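Local coordinates for protein superoxide dismutase [Ni] (Streptomyces coelicolor, PDB 1T6U) that catalyses the dismutation of superoxide to hydrogen peroxide and oxygen at a nickel centre, working as a hollow homohexamer, at residues Q37-A40 with T41-E45; A29-D33 with P34-T38; A51-H54 with V55-W59. The protein carries 1 engineered substitution. All coordinates share one frame; numbering follows the deposited sequence.

Contact 1. Residues Q37-A40 with T41-E45; sequences QTRA and TVIKE
From Thr41 to Lys44 each backbone N-H bonds to the carbonyl four residues back, Gln37 through Ala40 in turn, as regular alpha-helix, and the straightest of these bonds runs from Val42 N to Thr38 O at 2.9 Å. The first carbonyl does double duty. Gln37 O takes Thr41 N at 3.0 Å and, in a shorter bond, the hydroxyl Thr41 OG1 at 2.8 Å. The two donors come in from opposite faces of the carbonyl plane, so two bonds hold one oxygen. Thr41 can do this because its OG1 lies beside its own backbone N (chi1 -58°), turned back toward the preceding turn; a buried hydroxyl is thereby satisfied within the helix itself.

Val42 CG2, likewise beside its backbone N, sits 3.2 Å from Thr38 O, a snug van der Waals contact next to the backbone bond. One residue on, Ile43 brings CG1 to 3.4 Å from Arg39 O. Its CD1 then runs out alongside the Arg39 side chain, both pointing the same way, and approaches the guanidinium obliquely, with 4.1 Å between Ile43 CD1 and Arg39 NH2. The polar end of Arg39 is held by other chains, through a salt bridge from NE to Glu45 of the third subunit and bonds from NH1 and NH2 to the carbonyls of Leu4 and Asp3 of the fourth.

This part of helix 34-62 is therefore built into the hexamer. Ile43 packs on Cys2, a nickel ligand, of the fourth subunit, and Val42 meets Val42 of both the second and third subunits. Within the chain, Ala40 and Thr41 lean on Met28 of helix 12-30, Ala40 also on Val24, and Lys44 touches Gln25 while its NZ bonds to Ser91 O.

Contact 2. Residues A29-D33 with P34-T38; sequences AGNDD and PHFQT
Pro34 opens the helix against Asp33, its ring CD lying 3.4 Å from carboxylate atom Asp33 OD2, the two side chains crossing at about a right angle. Being a proline, it has no N-H to satisfy in the first turn. His35 N is served by a water that accepts from it at 3.1 Å and donates to Asp33 OD2 at 2.8 Å; the imidazole turns away, and its NE2 bonds to Lys44 of the third subunit. Phe36 N gives the capping bond to Asp33 OD1 at 3.1 Å, met on the anti side and 32° out of the carboxylate plane. Asp33 extends its carboxylate away from its own N (chi1 177°), which carries OD1 to the first turn. Were this side chain cut back to alanine, Phe36 N would probably lose its cap and the water its acceptor. The Phe36 ring carries the Asn31 amide flat on one face, planes 8° apart, with Asn31 ND2 3.5 Å from Phe36 CG. Gln37 N bonds to Asp33 O at 2.8 Å, and its side chain reaches back, Gln37 NE2 bonding almost straight to Asn31 O at 2.9 Å. Thr38 OG1 closes the turn with a 3.0 Å bond to Pro34 O. Asn31 OD1 accepts from Asp33 N, so an Asx turn leads directly into a classical Asp N-cap, joining helix 12-30 to helix 34-62.

Contact 3. Residues A51-H54 with V55-W59; sequences AKHH and VSVLW
Val57 rests a methyl on the imidazole of His53 one turn earlier. This CH-pi contact puts CG2 3.8 Å from the ring centroid, over one face but displaced toward the rim, where Val57 CG2 is closest to His53 NE2 at 3.5 Å. The same methyl sits beside its own backbone N and also touches His53 O, whose polar need is met by Val57 N at 2.9 Å. The other carbonyls are served in the same way: Ala51 O by Val55 N, Lys52 O by Ser56 N at 2.9 Å, and His54 O by Leu58 N at a longer 3.1 Å. Leu58 CG packs 3.5 Å from His54 O, and Val55 CG2 likewise approaches Ala51 O.

Two polar side chains, Ser56 and Lys52, turn to the fifth subunit. Ser56 OG bonds to Ser56 OG of that chain, and Lys52 NZ forms salt bridges with Asp3 and Asp61 there, whereas Trp59 NE1 bonds to His75 ND1 within the chain. The side chain of Val57 is about 5 Å from that of the nickel ligand His1, and about 7 Å from a bound nickel ion. Thus the four amides from Val55 to Leu58 are paired within the helix, aliphatic carbons pack beside several carbonyls and on one imidazole face, and the Ser56 hydroxyl and Lys52 ammonium reach the neighbouring subunit.

In the fold
All three contacts lie on helix 34-62, the second long helix of the four-helix bundle, and only contact 2 also takes in the end of helix 12-30 and the turn between them. Along the chain contact 2 comes first, then contact 1, which shares Gln37 and Thr38 with it, then contact 3. Centre to centre, contacts 1 and 2 are about 9 Å apart, contacts 1 and 3 about 21 Å, and contacts 2 and 3 about 29 Å. From its partly exposed cap the helix passes buried at contact 1, near a nickel site beside a neighbouring subunit, and at contact 3, nearer the chain's centre, comes close to His1 of its own chain.

Contact 1. Residues Q37-A40 with T41-E45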
ATOM      1  N   GLN A  37      -6.084   1.079  23.251  1.00 10.35           N
ATOM      2  CA  GLN A  37      -7.334   1.291  22.534  1.00 10.42           C
ATOM      3  C   GLN A  37      -7.131   1.922  21.180  1.00 10.90           C
ATOM      4  O   GLN A  37      -7.803   1.579  20.211  1.00  9.85           O
ATOM      5  CB  GLN A  37      -8.240   2.222  23.370  1.00 13.08           C
ATOM      6  CG  GLN A  37      -8.830   1.572  24.596  1.00 17.10           C
ATOM      7  CD  GLN A  37     -10.097   0.807  24.285  1.00 14.20           C
ATOM      8  OE1 GLN A  37     -10.946   1.279  23.526  1.00 15.91           O
ATOM      9  NE2 GLN A  37     -10.244  -0.370  24.848  1.00 15.31           N
ATOM     10  N   THR A  38      -6.195   2.862  21.103  1.00  9.99           N
ATOM     11  CA  THR A  38      -5.892   3.489  19.812  1.00 10.15           C
ATOM     12  C   THR A  38      -5.308   2.538  18.807  1.00  9.48           C
ATOM     13  O   THR A  38      -5.722   2.487  17.663  1.00  9.68           O
ATOM     14  CB  THR A  38      -4.944   4.687  20.097  1.00 10.63           C
ATOM     15  OG1 THR A  38      -5.601   5.658  20.930  1.00 17.18           O
ATOM     16  CG2 THR A  38      -4.587   5.369  18.811  1.00 15.03           C
ATOM     17  N   ARG A  39      -4.333   1.736  19.268  1.00  7.77           N
ATOM     18  CA  ARG A  39      -3.743   0.706  18.402  1.00  7.82           C
ATOM     19  C   ARG A  39      -4.804  -0.266  17.919  1.00  8.34           C
ATOM     20  O   ARG A  39      -4.812  -0.627  16.723  1.00  7.90           O
ATOM     21  CB  ARG A  39      -2.587  -0.013  19.108  1.00  6.66           C
ATOM     22  CG  ARG A  39      -1.393   0.858  19.412  1.00  7.16           C
ATOM     23  CD  ARG A  39      -0.248   0.110  20.136  1.00  8.44           C
ATOM     24  NE  ARG A  39       0.127  -0.948  19.219  1.00  8.12           N
ATOM     25  CZ  ARG A  39      -0.003  -2.251  19.342  1.00  8.92           C
ATOM     26  NH1 ARG A  39      -0.459  -2.744  20.483  1.00  9.50           N
ATOM     27  NH2 ARG A  39       0.330  -3.062  18.354  1.00  9.19           N
ATOM     28  N   ALA A  40      -5.684  -0.710  18.805  1.00  7.49           N
ATOM     29  CA  ALA A  40      -6.732  -1.649  18.434  1.00  7.20           C
ATOM     30  C   ALA A  40      -7.628  -1.027  17.369  1.00  7.48           C
ATOM     31  O   ALA A  40      -8.075  -1.716  16.446  1.00  8.06           O
ATOM     32  CB  ALA A  40      -7.504  -2.046  19.705  1.00  8.19           C
ATOM     33  N   THR A  41      -7.925   0.263  17.497  1.00  8.85           N
ATOM     34  CA  THR A  41      -8.800   0.934  16.557  1.00  8.66           C
ATOM     35  C   THR A  41      -8.140   1.034  15.209  1.00  9.17           C
ATOM     36  O   THR A  41      -8.791   0.747  14.189  1.00  9.42           O
ATOM     37  CB  THR A  41      -9.191   2.323  17.093  1.00  8.67           C
ATOM     38  OG1 THR A  41      -9.830   2.205  18.375  1.00 11.13           O
ATOM     39  CG2 THR A  41     -10.171   3.024  16.157  1.00 11.37           C
ATOM     40  N   VAL A  42      -6.862   1.425  15.163  1.00  9.24           N
ATOM     41  CA  VAL A  42      -6.083   1.454  13.937  1.00  9.91           C
ATOM     42  C   VAL A  42      -6.107   0.100  13.222  1.00  8.24           C
ATOM     43  O   VAL A  42      -6.405  -0.011  12.036  1.00  9.04           O
ATOM     44  CB  VAL A  42      -4.617   1.848  14.233  1.00 12.36           C
ATOM     45  CG1 VAL A  42      -3.759   1.647  12.989  1.00 17.38           C
ATOM     46  CG2 VAL A  42      -4.533   3.268  14.747  1.00 14.56           C
ATOM     47  N   ILE A  43      -5.820  -0.964  13.981  1.00  8.07           N
ATOM     48  CA  ILE A  43      -5.715  -2.290  13.366  1.00  7.77           C
ATOM     49  C   ILE A  43      -7.059  -2.809  12.911  1.00  7.45           C
ATOM     50  O   ILE A  43      -7.190  -3.400  11.819  1.00  8.54           O
ATOM     51  CB  ILE A  43      -5.004  -3.205  14.397  1.00  7.33           C
ATOM     52  CG1 ILE A  43      -3.515  -2.816  14.463  1.00  8.31           C
ATOM     53  CG2 ILE A  43      -5.203  -4.664  14.138  1.00  9.75           C
ATOM     54  CD1 ILE A  43      -2.729  -3.439  15.579  1.00  9.98           C
ATOM     55  N   LYS A  44      -8.066  -2.628  13.750  1.00  7.44           N
ATOM     56  CA  LYS A  44      -9.419  -3.044  13.401  1.00  7.73           C
ATOM     57  C   LYS A  44      -9.804  -2.415  12.076  1.00  6.84           C
ATOM     58  O   LYS A  44     -10.393  -3.052  11.187  1.00  8.12           O
ATOM     59  CB  LYS A  44     -10.400  -2.633  14.514  1.00  8.05           C
ATOM     60  CG  LYS A  44     -11.859  -2.947  14.179  1.00  8.86           C
ATOM     61  CD  LYS A  44     -12.758  -2.998  15.410  1.00  8.57           C
ATOM     62  CE  LYS A  44     -12.828  -1.721  16.209  1.00  9.44           C
ATOM     63  NZ  LYS A  44     -13.557  -0.700  15.425  1.00  9.92           N
ATOM     64  N   GLU A  45      -9.473  -1.138  11.925  1.00  7.32           N
ATOM     65  CA  GLU A  45      -9.856  -0.456  10.684  1.00  7.73           C
ATOM     66  C   GLU A  45      -9.194  -1.084   9.474  1.00  7.53           C
ATOM     67  O   GLU A  45      -9.822  -1.295   8.421  1.00  8.18           O
ATOM     68  CB  GLU A  45      -9.513   1.037  10.795  1.00  8.19           C
ATOM     69  CG  GLU A  45     -10.245   1.981   9.862  1.00  8.47           C
ATOM     70  CD  GLU A  45     -11.665   2.284  10.287  1.00  8.34           C
ATOM     71  OE1 GLU A  45     -12.078   1.944  11.406  1.00  8.66           O
ATOM     72  OE2 GLU A  45     -12.403   2.895   9.481  1.00 10.85           O
TER

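Contact 2. Residues A29-D33 with P34-T38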
ATOM      1  N   ALA A  29     -12.429  -4.743  25.030  1.00 12.98           N
ATOM      2  CA  ALA A  29     -13.282  -4.662  26.213  1.00 14.40           C
ATOM      3  C   ALA A  29     -12.447  -4.981  27.446  1.00 15.88           C
ATOM      4  O   ALA A  29     -12.837  -4.673  28.560  1.00 20.75           O
ATOM      5  CB  ALA A  29     -14.455  -5.603  26.035  1.00 16.24           C
ATOM      6  N   GLY A  30     -11.296  -5.631  27.242  1.00 17.77           N
ATOM      7  CA  GLY A  30     -10.476  -6.125  28.335  1.00 20.63           C
ATOM      8  C   GLY A  30      -9.293  -5.283  28.744  1.00 19.35           C
ATOM      9  O   GLY A  30      -8.523  -5.604  29.661  1.00 22.01           O
ATOM     10  N   ASN A  31      -9.098  -4.168  28.054  1.00 16.77           N
ATOM     11  CA  ASN A  31      -7.983  -3.271  28.290  1.00 16.38           C
ATOM     12  C   ASN A  31      -8.369  -1.846  27.863  1.00 15.85           C
ATOM     13  O   ASN A  31      -8.350  -1.612  26.658  1.00 15.76           O
ATOM     14  CB  ASN A  31      -6.766  -3.768  27.504  1.00 17.60           C
ATOM     15  CG  ASN A  31      -5.498  -3.015  27.854  1.00 16.52           C
ATOM     16  OD1 ASN A  31      -5.614  -2.002  28.533  1.00 19.74           O
ATOM     17  ND2 ASN A  31      -4.329  -3.478  27.385  1.00 17.92           N
ATOM     18  N   ASP A  32      -8.720  -0.964  28.822  1.00 17.58           N
ATOM     19  CA  ASP A  32      -9.112   0.388  28.458  1.00 18.71           C
ATOM     20  C   ASP A  32      -7.916   1.326  28.410  1.00 17.49           C
ATOM     21  O   ASP A  32      -8.134   2.544  28.316  1.00 19.94           O
ATOM     22  CB  ASP A  32     -10.181   0.929  29.418  1.00 27.46           C
ATOM     23  CG  ASP A  32      -9.648   1.007  30.833  1.00 32.68           C
ATOM     24  OD1 ASP A  32      -8.476   0.689  31.106  1.00 35.06           O
ATOM     25  OD2 ASP A  32     -10.427   1.401  31.723  1.00 47.00           O
ATOM     26  N   ASP A  33      -6.674   0.864  28.439  1.00 16.35           N
ATOM     27  CA  ASP A  33      -5.540   1.787  28.245  1.00 15.87           C
ATOM     28  C   ASP A  33      -5.670   2.613  26.969  1.00 13.94           C
ATOM     29  O   ASP A  33      -5.905   2.057  25.891  1.00 11.91           O
ATOM     30  CB  ASP A  33      -4.237   0.969  28.209  1.00 15.81           C
ATOM     31  CG  ASP A  33      -3.077   1.903  27.948  1.00 15.08           C
ATOM     32  OD1 ASP A  33      -2.440   1.749  26.886  1.00 16.58           O
ATOM     33  OD2 ASP A  33      -2.796   2.753  28.804  1.00 20.05           O
ATOM     34  N   PRO A  34      -5.584   3.927  27.014  1.00 14.39           N
ATOM     35  CA  PRO A  34      -5.756   4.708  25.788  1.00 14.78           C
ATOM     36  C   PRO A  34      -4.849   4.295  24.638  1.00 13.34           C
ATOM     37  O   PRO A  34      -5.328   4.180  23.493  1.00 12.51           O
ATOM     38  CB  PRO A  34      -5.451   6.122  26.276  1.00 18.66           C
ATOM     39  CG  PRO A  34      -6.047   6.091  27.657  1.00 18.02           C
ATOM     40  CD  PRO A  34      -5.474   4.801  28.217  1.00 16.49           C
ATOM     41  N   HIS A  35      -3.568   4.050  24.894  1.00 11.51           N
ATOM     42  CA  HIS A  35      -2.666   3.673  23.786  1.00  9.12           C
ATOM     43  C   HIS A  35      -3.082   2.373  23.151  1.00  8.36           C
ATOM     44  O   HIS A  35      -3.135   2.264  21.933  1.00  8.20           O
ATOM     45  CB  HIS A  35      -1.244   3.673  24.335  1.00 10.86           C
ATOM     46  CG  HIS A  35      -0.150   3.456  23.320  1.00 10.93           C
ATOM     47  ND1 HIS A  35       0.045   4.432  22.366  1.00 12.77           N
ATOM     48  CD2 HIS A  35       0.814   2.532  23.061  1.00 11.55           C
ATOM     49  CE1 HIS A  35       1.036   4.140  21.559  1.00 13.65           C
ATOM     50  NE2 HIS A  35       1.517   3.003  21.954  1.00 11.51           N
ATOM     51  N   PHE A  36      -3.396   1.379  23.981  1.00  9.43           N
ATOM     52  CA  PHE A  36      -3.907   0.098  23.481  1.00  9.17           C
ATOM     53  C   PHE A  36      -5.172   0.286  22.663  1.00  8.60           C
ATOM     54  O   PHE A  36      -5.354  -0.269  21.570  1.00  8.83           O
ATOM     55  CB  PHE A  36      -4.127  -0.864  24.648  1.00 11.34           C
ATOM     56  CG  PHE A  36      -4.624  -2.213  24.111  1.00 11.90           C
ATOM     57  CD1 PHE A  36      -5.957  -2.546  24.175  1.00 13.89           C
ATOM     58  CD2 PHE A  36      -3.731  -3.084  23.531  1.00 13.16           C
ATOM     59  CE1 PHE A  36      -6.406  -3.754  23.663  1.00 14.89           C
ATOM     60  CE2 PHE A  36      -4.138  -4.297  23.037  1.00 13.88           C
ATOM     61  CZ  PHE A  36      -5.484  -4.616  23.100  1.00 15.12           C
ATOM     62  N   GLN A  37      -6.084   1.079  23.251  1.00 10.35           N
ATOM     63  CA  GLN A  37      -7.334   1.291  22.534  1.00 10.42           C
ATOM     64  C   GLN A  37      -7.131   1.922  21.180  1.00 10.90           C
ATOM     65  O   GLN A  37      -7.803   1.579  20.211  1.00  9.85           O
ATOM     66  CB  GLN A  37      -8.240   2.222  23.370  1.00 13.08           C
ATOM     67  CG  GLN A  37      -8.830   1.572  24.596  1.00 17.10           C
ATOM     68  CD  GLN A  37     -10.097   0.807  24.285  1.00 14.20           C
ATOM     69  OE1 GLN A  37     -10.946   1.279  23.526  1.00 15.91           O
ATOM     70  NE2 GLN A  37     -10.244  -0.370  24.848  1.00 15.31           N
ATOM     71  N   THR A  38      -6.195   2.862  21.103  1.00  9.99           N
ATOM     72  CA  THR A  38      -5.892   3.489  19.812  1.00 10.15           C
ATOM     73  C   THR A  38      -5.308   2.538  18.807  1.00  9.48           C
ATOM     74  O   THR A  38      -5.722   2.487  17.663  1.00  9.68           O
ATOM     75  CB  THR A  38      -4.944   4.687  20.097  1.00 10.63           C
ATOM     76  OG1 THR A  38      -5.601   5.658  20.930  1.00 17.18           O
ATOM     77  CG2 THR A  38      -4.587   5.369  18.811  1.00 15.03           C
TER
HETATM   78  O   HOH W   1      -1.983   4.997  27.349  1.00 20.39           O

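Contact 3. Residues A51-H54 with V55-W59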
ATOM      1  N   ALA A  51     -10.981  -7.209   4.727  1.00  7.76           N
ATOM      2  CA  ALA A  51     -12.143  -8.098   4.611  1.00  8.17           C
ATOM      3  C   ALA A  51     -13.105  -7.595   3.550  1.00  7.46           C
ATOM      4  O   ALA A  51     -13.641  -8.376   2.762  1.00  9.44           O
ATOM      5  CB  ALA A  51     -12.851  -8.259   5.949  1.00  8.51           C
ATOM      6  N   LYS A  52     -13.338  -6.280   3.493  1.00  8.99           N
ATOM      7  CA  LYS A  52     -14.191  -5.727   2.459  1.00  8.07           C
ATOM      8  C   LYS A  52     -13.641  -5.994   1.062  1.00  9.25           C
ATOM      9  O   LYS A  52     -14.400  -6.376   0.147  1.00  8.44           O
ATOM     10  CB  LYS A  52     -14.381  -4.233   2.682  1.00  9.03           C
ATOM     11  CG  LYS A  52     -15.273  -3.866   3.862  1.00 10.06           C
ATOM     12  CD  LYS A  52     -15.445  -2.354   4.011  1.00  9.30           C
ATOM     13  CE  LYS A  52     -16.560  -1.804   3.168  1.00 10.54           C
ATOM     14  NZ  LYS A  52     -16.518  -0.305   3.123  1.00 11.83           N
ATOM     15  N   HIS A  53     -12.324  -5.799   0.895  1.00  7.36           N
ATOM     16  CA  HIS A  53     -11.725  -6.132  -0.412  1.00  7.83           C
ATOM     17  C   HIS A  53     -11.974  -7.580  -0.833  1.00  7.09           C
ATOM     18  O   HIS A  53     -12.384  -7.892  -1.935  1.00  7.52           O
ATOM     19  CB  HIS A  53     -10.239  -5.817  -0.349  1.00  9.16           C
ATOM     20  CG  HIS A  53      -9.518  -6.257  -1.584  1.00 11.86           C
ATOM     21  ND1 HIS A  53      -9.509  -5.560  -2.752  1.00 14.48           N
ATOM     22  CD2 HIS A  53      -8.792  -7.391  -1.800  1.00 14.89           C
ATOM     23  CE1 HIS A  53      -8.796  -6.244  -3.640  1.00 17.73           C
ATOM     24  NE2 HIS A  53      -8.349  -7.347  -3.083  1.00 17.80           N
ATOM     25  N   HIS A  54     -11.705  -8.510   0.118  1.00  7.67           N
ATOM     26  CA  HIS A  54     -11.883  -9.913  -0.212  1.00  8.05           C
ATOM     27  C   HIS A  54     -13.339 -10.213  -0.598  1.00  7.70           C
ATOM     28  O   HIS A  54     -13.592 -10.957  -1.531  1.00  8.99           O
ATOM     29  CB  HIS A  54     -11.418 -10.786   0.953  1.00  7.42           C
ATOM     30  CG  HIS A  54      -9.972 -10.692   1.241  1.00  8.17           C
ATOM     31  ND1 HIS A  54      -9.008 -10.833   0.268  1.00  8.74           N
ATOM     32  CD2 HIS A  54      -9.356 -10.508   2.418  1.00  9.09           C
ATOM     33  CE1 HIS A  54      -7.835 -10.716   0.872  1.00  9.62           C
ATOM     34  NE2 HIS A  54      -8.003 -10.506   2.183  1.00  9.30           N
ATOM     35  N   VAL A  55     -14.305  -9.647   0.139  1.00  9.09           N
ATOM     36  CA  VAL A  55     -15.689  -9.962  -0.191  1.00  9.15           C
ATOM     37  C   VAL A  55     -16.036  -9.367  -1.543  1.00  9.80           C
ATOM     38  O   VAL A  55     -16.688 -10.016  -2.353  1.00  9.70           O
ATOM     39  CB  VAL A  55     -16.589  -9.419   0.919  1.00  8.42           C
ATOM     40  CG1 VAL A  55     -18.060  -9.425   0.476  1.00 11.28           C
ATOM     41  CG2 VAL A  55     -16.418 -10.237   2.196  1.00  9.80           C
ATOM     42  N   SER A  56     -15.585  -8.132  -1.796  1.00  9.23           N
ATOM     43  CA  SER A  56     -15.891  -7.498  -3.063  1.00  9.43           C
ATOM     44  C   SER A  56     -15.327  -8.303  -4.230  1.00  9.26           C
ATOM     45  O   SER A  56     -15.967  -8.495  -5.260  1.00 11.10           O
ATOM     46  CB  SER A  56     -15.356  -6.056  -3.046  1.00 10.72           C
ATOM     47  OG  SER A  56     -15.780  -5.356  -4.232  1.00 11.93           O
ATOM     48  N   VAL A  57     -14.082  -8.798  -4.105  1.00  9.22           N
ATOM     49  CA  VAL A  57     -13.458  -9.603  -5.145  1.00  9.90           C
ATOM     50  C   VAL A  57     -14.231 -10.887  -5.405  1.00  8.24           C
ATOM     51  O   VAL A  57     -14.420 -11.301  -6.550  1.00 10.88           O
ATOM     52  CB  VAL A  57     -11.992  -9.879  -4.723  1.00 11.12           C
ATOM     53  CG1 VAL A  57     -11.408 -11.043  -5.505  1.00 11.53           C
ATOM     54  CG2 VAL A  57     -11.119  -8.623  -4.890  1.00 11.51           C
ATOM     55  N   LEU A  58     -14.682 -11.580  -4.352  1.00  9.34           N
ATOM     56  CA  LEU A  58     -15.500 -12.763  -4.619  1.00 10.30           C
ATOM     57  C   LEU A  58     -16.678 -12.432  -5.551  1.00 10.92           C
ATOM     58  O   LEU A  58     -16.972 -13.171  -6.518  1.00 12.35           O
ATOM     59  CB  LEU A  58     -16.033 -13.347  -3.315  1.00 11.01           C
ATOM     60  CG  LEU A  58     -15.051 -14.045  -2.383  1.00 10.45           C
ATOM     61  CD1 LEU A  58     -15.666 -14.347  -1.034  1.00 14.60           C
ATOM     62  CD2 LEU A  58     -14.501 -15.336  -2.977  1.00 12.98           C
ATOM     63  N   TRP A  59     -17.324 -11.319  -5.194  1.00 10.69           N
ATOM     64  CA  TRP A  59     -18.555 -10.868  -5.851  1.00 11.18           C
ATOM     65  C   TRP A  59     -18.315 -10.473  -7.308  1.00 11.80           C
ATOM     66  O   TRP A  59     -19.051 -10.865  -8.235  1.00 11.89           O
ATOM     67  CB  TRP A  59     -19.177  -9.700  -5.114  1.00 11.01           C
ATOM     68  CG  TRP A  59     -20.437  -9.155  -5.686  1.00 10.39           C
ATOM     69  CD1 TRP A  59     -21.613  -9.861  -5.851  1.00 12.09           C
ATOM     70  CD2 TRP A  59     -20.671  -7.833  -6.166  1.00 10.86           C
ATOM     71  NE1 TRP A  59     -22.546  -9.027  -6.401  1.00 13.62           N
ATOM     72  CE2 TRP A  59     -22.000  -7.774  -6.608  1.00 13.03           C
ATOM     73  CE3 TRP A  59     -19.894  -6.671  -6.267  1.00 10.35           C
ATOM     74  CZ2 TRP A  59     -22.545  -6.605  -7.141  1.00 15.06           C
ATOM     75  CZ3 TRP A  59     -20.437  -5.517  -6.793  1.00 13.65           C
ATOM     76  CH2 TRP A  59     -21.777  -5.483  -7.231  1.00 12.93           C
TER